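Local atomic coordinates of cell division control protein 4 (Saccharomyces cerevisiae, PDB entry 3V7D), a protein that recognises phosphorylated target proteins, among them the CDK inhibitor SIC1, as the substrate-binding F-box subunit of an SCF E3 ubiquitin ligase. Residues 72-75 and 76-80; 128-132 and 133-137; 224-227 and 228-232; 387-390 and 391-395. The protein carries 1 engineered substitution. All coordinates share one frame; numbering follows the deposited sequence.

Contact 1 (72-75 and 76-80)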
loop_
_atom_site.group_PDB
_atom_site.type_symbol
_atom_site.label_atom_id
_atom_site.label_comp_id
_atom_site.label_asym_id
_atom_site.label_seq_id
_atom_site.Cartn_x
_atom_site.Cartn_y
_atom_site.Cartn_z
ATOM N N ASN B 72 -7.313 8.527 -4.760
ATOM C CA ASN B 72 -8.724 8.833 -4.981
ATOM C C ASN B 72 -9.675 7.928 -4.200
ATOM O O ASN B 72 -10.650 8.400 -3.616
ATOM C CB ASN B 72 -9.060 8.789 -6.474
ATOM C CG ASN B 72 -8.588 10.025 -7.212
ATOM O OD1 ASN B 72 -8.444 11.097 -6.620
ATOM N ND2 ASN B 72 -8.345 9.886 -8.513
ATOM N N SER B 73 -9.395 6.631 -4.194
ATOM C CA SER B 73 -10.214 5.687 -3.443
ATOM C C SER B 73 -10.117 5.936 -1.935
ATOM O O SER B 73 -11.088 5.738 -1.202
ATOM C CB SER B 73 -9.824 4.246 -3.781
ATOM O OG SER B 73 -10.148 3.370 -2.713
ATOM N N LEU B 74 -8.947 6.372 -1.475
ATOM C CA LEU B 74 -8.772 6.699 -0.062
ATOM C C LEU B 74 -9.605 7.918 0.303
ATOM O O LEU B 74 -10.325 7.905 1.299
ATOM C CB LEU B 74 -7.304 6.961 0.284
ATOM C CG LEU B 74 -7.100 7.420 1.736
ATOM C CD1 LEU B 74 -7.377 6.278 2.706
ATOM C CD2 LEU B 74 -5.714 8.011 1.968
ATOM N N ASN B 75 -9.497 8.962 -0.517
ATOM C CA ASN B 75 -10.232 10.209 -0.313
ATOM C C ASN B 75 -11.733 10.011 -0.193
ATOM O O ASN B 75 -12.369 10.563 0.702
ATOM C CB ASN B 75 -9.946 11.192 -1.447
ATOM C CG ASN B 75 -8.938 12.241 -1.057
ATOM O OD1 ASN B 75 -8.873 12.652 0.101
ATOM N ND2 ASN B 75 -8.137 12.679 -2.021
ATOM N N LEU B 76 -12.286 9.220 -1.105
ATOM C CA LEU B 76 -13.709 8.914 -1.104
ATOM C C LEU B 76 -14.119 8.175 0.170
ATOM O O LEU B 76 -15.104 8.527 0.824
ATOM C CB LEU B 76 -14.059 8.068 -2.324
ATOM C CG LEU B 76 -15.553 7.803 -2.487
ATOM C CD1 LEU B 76 -16.299 9.114 -2.671
ATOM C CD2 LEU B 76 -15.786 6.885 -3.655
ATOM N N LYS B 77 -13.355 7.143 0.509
ATOM C CA LYS B 77 -13.565 6.391 1.740
ATOM C C LYS B 77 -13.533 7.312 2.968
ATOM O O LYS B 77 -14.339 7.168 3.893
ATOM C CB LYS B 77 -12.503 5.298 1.856
ATOM C CG LYS B 77 -12.670 4.372 3.044
ATOM C CD LYS B 77 -11.650 3.235 2.998
ATOM C CE LYS B 77 -10.676 3.274 4.181
ATOM N NZ LYS B 77 -9.633 2.202 4.096
ATOM N N LEU B 78 -12.605 8.270 2.960
ATOM C CA LEU B 78 -12.496 9.253 4.040
ATOM C C LEU B 78 -13.700 10.202 4.094
ATOM O O LEU B 78 -14.143 10.604 5.172
ATOM C CB LEU B 78 -11.188 10.045 3.921
ATOM C CG LEU B 78 -9.922 9.276 4.309
ATOM C CD1 LEU B 78 -8.679 10.146 4.173
ATOM C CD2 LEU B 78 -10.049 8.734 5.729
ATOM N N SER B 79 -14.227 10.549 2.925
ATOM C CA SER B 79 -15.398 11.409 2.848
ATOM C C SER B 79 -16.626 10.704 3.414
ATOM O O SER B 79 -17.456 11.321 4.084
ATOM C CB SER B 79 -15.661 11.831 1.406
ATOM O OG SER B 79 -16.814 12.647 1.331
ATOM N N GLN B 80 -16.731 9.411 3.132
ATOM C CA GLN B 80 -17.818 8.591 3.650
ATOM C C GLN B 80 -17.728 8.488 5.170
ATOM O O GLN B 80 -18.740 8.536 5.865
ATOM C CB GLN B 80 -17.776 7.190 3.023
ATOM C CG GLN B 80 -17.992 7.167 1.508
ATOM C CD GLN B 80 -17.807 5.783 0.897
ATOM O OE1 GLN B 80 -17.239 4.883 1.520
ATOM N NE2 GLN B 80 -18.290 5.609 -0.328
#
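Alpha-helix 71-81 belongs to the helical N-terminal part of the chain, ahead of the first propeller strand at 113-118, and here Leu74 and Leu78 meet one turn apart along it. Four successive i to i+4 backbone bonds define the helix. Leu76 N donates to Asn72 O at 3.1 Å and Lys77 N to Ser73 O at 3.2 Å; Leu78 N reaches Leu74 O at 2.8 Å, and Ser79 N follows to Asn75 O at 2.9 Å. The one apolar side-chain contact is between Leu74 and Leu78: Leu74 sets out away from the 76-80 segment, but with CG opposite the backbone nitrogen (chi1 175°) its branch point lies against the CD1 methyl of Leu78, whose own side chain starts toward 72-75. Leu78 is the buried member of the pair and also packs on Leu91 and Ser94 of helix 87-106, while Asn75 touches Leu91 and Ser79 touches Arg90, so this flank of the helix faces its neighbour. The two leucine side chains cross at a slant, CG of Leu74 lying 4.0 Å from CD1 of Leu78.

Contact 2 (128-132 and 133-137); sequences LQFED and NYVIT
Phe130 overlaps Val135 across a beta hairpin of the first WD repeat, ring atom CD1 standing 3.9 Å from the CG2 methyl. The Phe130 side chain extends away from its backbone N (chi1 -179°), which turns the ring edge to the carbonyl oxygen of Tyr134, in the ring plane and 3.2 Å from CD1. Strands 128-131 and 134-137 run antiparallel at 170° and are joined by a type I' turn from Glu131 to Tyr134, whose middle residues Asp132 and Asn133 both have positive phi. Two hydrogen-bonded pairs give the register: Gln129 N donates to Ile136 O at 2.8 Å and Ile136 N returns to Gln129 O, while Glu131 and Tyr134 are bonded reciprocally at the turn.

On the face bearing Gln129, Glu131, Tyr134 and Ile136, the Tyr134 ring leans over the turn, CD2 lying 3.6 Å from Asp132 O; Tyr170 of the next blade touches this face, its hydroxyl bonded to Asp132 OD2 and its backbone N to Gln129 OE1. Replacing Tyr134 by an alanine would probably open a gap between the turn, Val146 and Tyr170. The other face packs on strand 445-452, where Leu128, Phe130 and Val135 all touch Val447. At the far end Leu128 and Thr137 lie side by side, CD1 of the leucine 3.7 Å from CG2 of the threonine.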
loop_
_atom_site.group_PDB
_atom_site.type_symbol
_atom_site.label_atom_id
_atom_site.label_comp_id
_atom_site.label_asym_id
_atom_site.label_seq_id
_atom_site.Cartn_x
_atom_site.Cartn_y
_atom_site.Cartn_z
ATOM N N LEU B 128 -9.469 -18.508 3.678
ATOM C CA LEU B 128 -9.875 -17.400 4.529
ATOM C C LEU B 128 -9.992 -16.125 3.711
ATOM O O LEU B 128 -9.127 -15.821 2.890
ATOM C CB LEU B 128 -8.869 -17.199 5.667
ATOM C CG LEU B 128 -9.181 -16.150 6.742
ATOM C CD1 LEU B 128 -8.614 -16.581 8.086
ATOM C CD2 LEU B 128 -8.639 -14.774 6.369
ATOM N N GLN B 129 -11.074 -15.391 3.942
ATOM C CA GLN B 129 -11.240 -14.054 3.396
ATOM C C GLN B 129 -11.378 -13.088 4.559
ATOM O O GLN B 129 -11.963 -13.427 5.589
ATOM C CB GLN B 129 -12.488 -13.976 2.517
ATOM C CG GLN B 129 -12.360 -14.660 1.170
ATOM C CD GLN B 129 -11.488 -13.881 0.203
ATOM O OE1 GLN B 129 -11.974 -13.016 -0.530
ATOM N NE2 GLN B 129 -10.192 -14.181 0.198
ATOM N N PHE B 130 -10.827 -11.892 4.398
ATOM C CA PHE B 130 -10.951 -10.849 5.403
ATOM C C PHE B 130 -11.270 -9.543 4.697
ATOM O O PHE B 130 -10.379 -8.894 4.155
ATOM C CB PHE B 130 -9.649 -10.713 6.194
ATOM C CG PHE B 130 -9.693 -9.662 7.268
ATOM C CD1 PHE B 130 -10.893 -9.297 7.856
ATOM C CD2 PHE B 130 -8.531 -9.034 7.684
ATOM C CE1 PHE B 130 -10.935 -8.328 8.837
ATOM C CE2 PHE B 130 -8.567 -8.063 8.668
ATOM C CZ PHE B 130 -9.771 -7.709 9.245
ATOM N N GLU B 131 -12.549 -9.181 4.681
ATOM C CA GLU B 131 -13.010 -7.949 4.039
ATOM C C GLU B 131 -14.224 -7.424 4.795
ATOM O O GLU B 131 -14.961 -8.202 5.408
ATOM C CB GLU B 131 -13.437 -8.201 2.582
ATOM C CG GLU B 131 -12.447 -8.956 1.696
ATOM C CD GLU B 131 -11.223 -8.133 1.339
ATOM O OE1 GLU B 131 -10.189 -8.737 0.983
ATOM O OE2 GLU B 131 -11.294 -6.886 1.412
ATOM N N ASP B 132 -14.425 -6.110 4.749
ATOM C CA ASP B 132 -15.686 -5.502 5.162
ATOM C C ASP B 132 -16.103 -5.855 6.583
ATOM O O ASP B 132 -17.289 -6.086 6.836
ATOM C CB ASP B 132 -16.803 -5.950 4.216
ATOM C CG ASP B 132 -17.419 -4.804 3.453
ATOM O OD1 ASP B 132 -17.332 -3.655 3.933
ATOM O OD2 ASP B 132 -18.001 -5.064 2.380
ATOM N N ASN B 133 -15.133 -5.928 7.490
ATOM C CA ASN B 133 -15.391 -6.289 8.883
ATOM C C ASN B 133 -15.899 -7.722 9.058
ATOM O O ASN B 133 -16.397 -8.091 10.121
ATOM C CB ASN B 133 -16.332 -5.275 9.538
ATOM C CG ASN B 133 -15.859 -3.847 9.347
ATOM O OD1 ASN B 133 -14.703 -3.519 9.623
ATOM N ND2 ASN B 133 -16.747 -2.990 8.856
ATOM N N TYR B 134 -15.764 -8.525 8.006
ATOM C CA TYR B 134 -16.055 -9.949 8.088
ATOM C C TYR B 134 -14.770 -10.753 8.014
ATOM O O TYR B 134 -13.865 -10.430 7.243
ATOM C CB TYR B 134 -16.947 -10.403 6.937
ATOM C CG TYR B 134 -18.367 -9.898 6.961
ATOM C CD1 TYR B 134 -19.196 -10.145 8.048
ATOM C CD2 TYR B 134 -18.894 -9.214 5.873
ATOM C CE1 TYR B 134 -20.506 -9.697 8.063
ATOM C CE2 TYR B 134 -20.199 -8.761 5.876
ATOM C CZ TYR B 134 -21.002 -9.005 6.971
ATOM O OH TYR B 134 -22.303 -8.552 6.969
ATOM N N VAL B 135 -14.693 -11.807 8.817
ATOM C CA VAL B 135 -13.687 -12.835 8.609
ATOM C C VAL B 135 -14.442 -14.086 8.212
ATOM O O VAL B 135 -15.391 -14.492 8.888
ATOM C CB VAL B 135 -12.840 -13.116 9.862
ATOM C CG1 VAL B 135 -11.712 -14.089 9.520
ATOM C CG2 VAL B 135 -12.274 -11.826 10.421
ATOM N N ILE B 136 -14.039 -14.682 7.097
ATOM C CA ILE B 136 -14.765 -15.814 6.539
ATOM C C ILE B 136 -13.807 -16.965 6.266
ATOM O O ILE B 136 -12.780 -16.785 5.612
ATOM C CB ILE B 136 -15.493 -15.415 5.242
ATOM C CG1 ILE B 136 -16.319 -14.145 5.469
ATOM C CG2 ILE B 136 -16.380 -16.547 4.753
ATOM C CD1 ILE B 136 -16.796 -13.490 4.199
ATOM N N THR B 137 -14.142 -18.147 6.778
ATOM C CA THR B 137 -13.273 -19.309 6.648
ATOM C C THR B 137 -14.008 -20.519 6.089
ATOM O O THR B 137 -15.200 -20.707 6.334
ATOM C CB THR B 137 -12.664 -19.715 8.004
ATOM O OG1 THR B 137 -13.713 -19.841 8.971
ATOM C CG2 THR B 137 -11.654 -18.675 8.482
#

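Contact 3 (224-227 and 228-232)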
loop_
_atom_site.group_PDB
_atom_site.type_symbol
_atom_site.label_atom_id
_atom_site.label_comp_id
_atom_site.label_asym_id
_atom_site.label_seq_id
_atom_site.Cartn_x
_atom_site.Cartn_y
_atom_site.Cartn_z
ATOM N N SER B 224 -10.931 -25.643 -11.965
ATOM C CA SER B 224 -11.262 -26.957 -11.431
ATOM C C SER B 224 -10.239 -28.025 -11.784
ATOM O O SER B 224 -9.402 -27.838 -12.665
ATOM C CB SER B 224 -12.648 -27.393 -11.918
ATOM O OG SER B 224 -12.859 -28.785 -11.730
ATOM N N ARG B 225 -10.329 -29.154 -11.087
ATOM C CA ARG B 225 -9.512 -30.322 -11.389
ATOM C C ARG B 225 -9.967 -31.035 -12.663
ATOM O O ARG B 225 -9.403 -32.064 -13.031
ATOM C CB ARG B 225 -9.526 -31.298 -10.213
ATOM C CG ARG B 225 -8.755 -30.807 -9.012
ATOM C CD ARG B 225 -8.743 -31.834 -7.905
ATOM N NE ARG B 225 -7.662 -31.574 -6.960
ATOM C CZ ARG B 225 -7.450 -32.281 -5.855
ATOM N NH1 ARG B 225 -8.252 -33.293 -5.548
ATOM N NH2 ARG B 225 -6.437 -31.974 -5.057
ATOM N N ASP B 226 -10.981 -30.494 -13.333
ATOM C CA ASP B 226 -11.408 -31.034 -14.622
ATOM C C ASP B 226 -10.663 -30.370 -15.778
ATOM O O ASP B 226 -11.071 -30.488 -16.935
ATOM C CB ASP B 226 -12.927 -30.911 -14.810
ATOM C CG ASP B 226 -13.425 -29.477 -14.727
ATOM O OD1 ASP B 226 -12.623 -28.535 -14.894
ATOM O OD2 ASP B 226 -14.636 -29.290 -14.495
ATOM N N ASN B 227 -9.587 -29.659 -15.435
ATOM C CA ASN B 227 -8.712 -28.966 -16.388
ATOM C C ASN B 227 -9.319 -27.714 -17.022
ATOM O O ASN B 227 -8.693 -27.078 -17.872
ATOM C CB ASN B 227 -8.200 -29.917 -17.482
ATOM C CG ASN B 227 -7.683 -31.225 -16.922
ATOM O OD1 ASN B 227 -7.469 -31.356 -15.718
ATOM N ND2 ASN B 227 -7.478 -32.202 -17.796
ATOM N N THR B 228 -10.526 -27.354 -16.603
ATOM C CA THR B 228 -11.230 -26.234 -17.217
ATOM C C THR B 228 -11.401 -25.055 -16.270
ATOM O O THR B 228 -11.132 -25.153 -15.071
ATOM C CB THR B 228 -12.648 -26.636 -17.675
ATOM O OG1 THR B 228 -13.542 -26.603 -16.553
ATOM C CG2 THR B 228 -12.652 -28.030 -18.295
ATOM N N LEU B 229 -11.854 -23.939 -16.832
ATOM C CA LEU B 229 -12.391 -22.838 -16.047
ATOM C C LEU B 229 -13.801 -22.516 -16.531
ATOM O O LEU B 229 -14.069 -22.510 -17.735
ATOM C CB LEU B 229 -11.513 -21.596 -16.157
ATOM C CG LEU B 229 -10.124 -21.658 -15.525
ATOM C CD1 LEU B 229 -9.081 -22.101 -16.545
ATOM C CD2 LEU B 229 -9.770 -20.310 -14.926
ATOM N N HIS B 230 -14.705 -22.261 -15.591
ATOM C CA HIS B 230 -16.058 -21.849 -15.933
ATOM C C HIS B 230 -16.237 -20.376 -15.609
ATOM O O HIS B 230 -15.718 -19.891 -14.605
ATOM C CB HIS B 230 -17.086 -22.683 -15.168
ATOM C CG HIS B 230 -17.310 -24.050 -15.737
ATOM N ND1 HIS B 230 -16.282 -24.848 -16.193
ATOM C CD2 HIS B 230 -18.448 -24.765 -15.919
ATOM C CE1 HIS B 230 -16.776 -25.992 -16.630
ATOM N NE2 HIS B 230 -18.088 -25.968 -16.473
ATOM N N VAL B 231 -16.961 -19.661 -16.462
ATOM C CA VAL B 231 -17.245 -18.251 -16.215
ATOM C C VAL B 231 -18.738 -18.050 -15.941
ATOM O O VAL B 231 -19.588 -18.576 -16.660
ATOM C CB VAL B 231 -16.775 -17.351 -17.383
ATOM C CG1 VAL B 231 -17.035 -15.886 -17.066
ATOM C CG2 VAL B 231 -15.293 -17.576 -17.668
ATOM N N TRP B 232 -19.051 -17.309 -14.882
ATOM C CA TRP B 232 -20.437 -17.057 -14.508
ATOM C C TRP B 232 -20.644 -15.594 -14.143
ATOM O O TRP B 232 -19.743 -14.949 -13.604
ATOM C CB TRP B 232 -20.869 -17.919 -13.316
ATOM C CG TRP B 232 -20.131 -19.205 -13.130
ATOM C CD1 TRP B 232 -18.840 -19.362 -12.712
ATOM C CD2 TRP B 232 -20.658 -20.521 -13.301
ATOM N NE1 TRP B 232 -18.525 -20.698 -12.638
ATOM C CE2 TRP B 232 -19.631 -21.434 -12.996
ATOM C CE3 TRP B 232 -21.902 -21.024 -13.700
ATOM C CZ2 TRP B 232 -19.804 -22.814 -13.070
ATOM C CZ3 TRP B 232 -22.075 -22.396 -13.778
ATOM C CH2 TRP B 232 -21.032 -23.274 -13.466
#
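The carboxylate of Asp226 receives Thr228 on a single face: the Thr228 hydroxyl and backbone nitrogen both reach OD1 from the same side of its plane. OG1 of Thr228 comes from above that plane, 41° out of it, at 2.7 Å from OD1. Thr228 N donates to the same oxygen at 3.0 Å, on the anti side and 25° out of plane. The imidazole of His230 has Thr228 OG1 at its edge, in the ring plane, and its ring meets that of His202.

Asp226 can reach Thr228 because its CG sits between the backbone nitrogen and the carbonyl carbon (chi1 59°), folding the carboxylate back over the turn. That turn, type I from Ser224 to Asn227, joins strands 218-224 and 229-233 of the third WD repeat. Ser224 N donates to Thr228 O at 3.2 Å, and Ser224 OG accepts from Asp226 N at 3.0 Å as an ST turn; OG is bonded further to Thr205 O.

Beyond the turn, Asp226 OD2 takes bonds from His202 ND1 and Asn203 N, and Trp232 NE1 bonds to Thr222 OG1, a set resembling the WD40 structural tetrad. Arg225 reaches the bound peptide, where NH2 bonds to its backbone and to a modified side chain, in keeping with recognition of phosphorylated targets. Each oxygen of Asp226 is thus gripped by two donors, which would be expected to favour the ionised carboxylate and fix its rotation.

Contact 4 (387-390 and 391-395)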
loop_
_atom_site.group_PDB
_atom_site.type_symbol
_atom_site.label_atom_id
_atom_site.label_comp_id
_atom_site.label_asym_id
_atom_site.label_seq_id
_atom_site.Cartn_x
_atom_site.Cartn_y
_atom_site.Cartn_z
ATOM N N SER B 387 14.997 -10.883 2.252
ATOM C CA SER B 387 15.107 -12.330 2.275
ATOM C C SER B 387 14.911 -12.823 3.703
ATOM O O SER B 387 15.572 -12.343 4.628
ATOM C CB SER B 387 16.480 -12.757 1.755
ATOM O OG SER B 387 16.648 -14.160 1.858
ATOM N N TYR B 388 13.993 -13.770 3.884
ATOM C CA TYR B 388 13.750 -14.336 5.207
ATOM C C TYR B 388 13.648 -15.851 5.159
ATOM O O TYR B 388 13.373 -16.431 4.108
ATOM C CB TYR B 388 12.482 -13.750 5.837
ATOM C CG TYR B 388 12.556 -12.263 6.105
ATOM C CD1 TYR B 388 13.329 -11.761 7.145
ATOM C CD2 TYR B 388 11.848 -11.363 5.319
ATOM C CE1 TYR B 388 13.396 -10.401 7.390
ATOM C CE2 TYR B 388 11.904 -10.006 5.555
ATOM C CZ TYR B 388 12.678 -9.529 6.589
ATOM O OH TYR B 388 12.731 -8.173 6.819
ATOM N N HIS B 389 13.866 -16.485 6.306
ATOM C CA HIS B 389 13.781 -17.933 6.408
ATOM C C HIS B 389 13.303 -18.339 7.800
ATOM O O HIS B 389 13.877 -17.929 8.804
ATOM C CB HIS B 389 15.152 -18.553 6.127
ATOM C CG HIS B 389 15.093 -19.801 5.308
ATOM N ND1 HIS B 389 15.573 -19.866 4.017
ATOM C CD2 HIS B 389 14.611 -21.035 5.592
ATOM C CE1 HIS B 389 15.394 -21.086 3.544
ATOM N NE2 HIS B 389 14.810 -21.814 4.479
ATOM N N HIS B 390 12.240 -19.131 7.863
ATOM C CA HIS B 390 11.798 -19.671 9.141
ATOM C C HIS B 390 12.860 -20.643 9.654
ATOM O O HIS B 390 13.288 -21.544 8.932
ATOM C CB HIS B 390 10.429 -20.345 9.005
ATOM C CG HIS B 390 9.288 -19.376 8.907
ATOM N ND1 HIS B 390 7.982 -19.728 9.176
ATOM C CD2 HIS B 390 9.264 -18.062 8.576
ATOM C CE1 HIS B 390 7.202 -18.674 9.014
ATOM N NE2 HIS B 390 7.955 -17.650 8.647
ATOM N N THR B 391 13.296 -20.441 10.894
ATOM C CA THR B 391 14.463 -21.138 11.431
ATOM C C THR B 391 14.297 -22.652 11.546
ATOM O O THR B 391 15.286 -23.382 11.582
ATOM C CB THR B 391 14.880 -20.578 12.810
ATOM O OG1 THR B 391 13.746 -20.575 13.685
ATOM C CG2 THR B 391 15.417 -19.160 12.678
ATOM N N ASN B 392 13.060 -23.134 11.617
ATOM C CA ASN B 392 12.859 -24.579 11.697
ATOM C C ASN B 392 12.780 -25.224 10.317
ATOM O O ASN B 392 12.553 -26.426 10.198
ATOM C CB ASN B 392 11.658 -24.957 12.576
ATOM C CG ASN B 392 10.335 -24.475 12.013
ATOM O OD1 ASN B 392 10.278 -23.860 10.946
ATOM N ND2 ASN B 392 9.256 -24.765 12.730
ATOM N N LEU B 393 12.974 -24.408 9.284
ATOM C CA LEU B 393 13.060 -24.889 7.908
ATOM C C LEU B 393 11.797 -25.628 7.478
ATOM O O LEU B 393 11.836 -26.500 6.611
ATOM C CB LEU B 393 14.292 -25.781 7.730
ATOM C CG LEU B 393 15.610 -25.123 8.135
ATOM C CD1 LEU B 393 16.776 -26.085 7.964
ATOM C CD2 LEU B 393 15.836 -23.842 7.337
ATOM N N SER B 394 10.677 -25.278 8.096
ATOM C CA SER B 394 9.400 -25.864 7.727
ATOM C C SER B 394 8.803 -25.078 6.566
ATOM O O SER B 394 9.065 -23.885 6.412
ATOM C CB SER B 394 8.441 -25.850 8.916
ATOM O OG SER B 394 8.222 -24.520 9.366
ATOM N N ALA B 395 8.003 -25.759 5.756
ATOM C CA ALA B 395 7.358 -25.152 4.603
ATOM C C ALA B 395 6.480 -23.971 5.002
ATOM O O ALA B 395 5.732 -24.048 5.978
ATOM C CB ALA B 395 6.527 -26.196 3.884
#
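Backbone bonding between His390 and Leu393 closes a type I turn where the chain leaves strand 384-389 and heads for strand 396-401, within the seventh WD repeat, so the loop leads from one propeller blade to the next. Leu393 N donates to His390 O at 2.9 Å, arriving 46° out of the carbonyl plane.

Side-chain hydrogen bonds continue the turn. Asn392 OD1 accepts from Ser394 N at 3.2 Å, an Asx turn, and from Ser394 OG at 2.7 Å, both donors coming from one face of the amide. The amide reaches them because CG of Asn392 is tucked between the backbone nitrogen and carbonyl carbon (chi1 65°). ND2 of Asn392 is bonded to Glu411 O, so the two ends of the amide tie the loop to itself and to the blade. A leucine at Asn392 would probably leave Ser394 N, Ser394 OG and Glu411 O without their shared amide partner. The imidazole of His390 is buried, its ND1 bonded to Ser410 OG and its NE2 to Ser408 OG, which fixes its orientation.

Van der Waals contact brings the Leu393 methyl CD2 against the His389 ring. Leu393 crosses His389 at a slant, and the ring's NE2 is held by Asp371 O; Leu393 CD2 lies 3.5 Å from CD2 of His389 and 3.7 Å from its NE2.

From the N terminus the four contacts come strictly in series, each within one continuous stretch, so none nests in or crosses another. Contact 1 fixes a turn of helix 71-81 in the helical part, with its nearest atoms about 9 Å from contact 2. Contact 2 closes the hairpin of strands 125-131 and 134-139 in the first WD repeat. Contact 3 closes the turn between strands 218-224 and 229-233 of the third, about 25 Å from contact 2 between centres. Contact 4 shapes the link from strand 384-389 to strand 396-401; it and contact 1 lie on opposite sides of the chain's centre, their own centres about 39 Å apart.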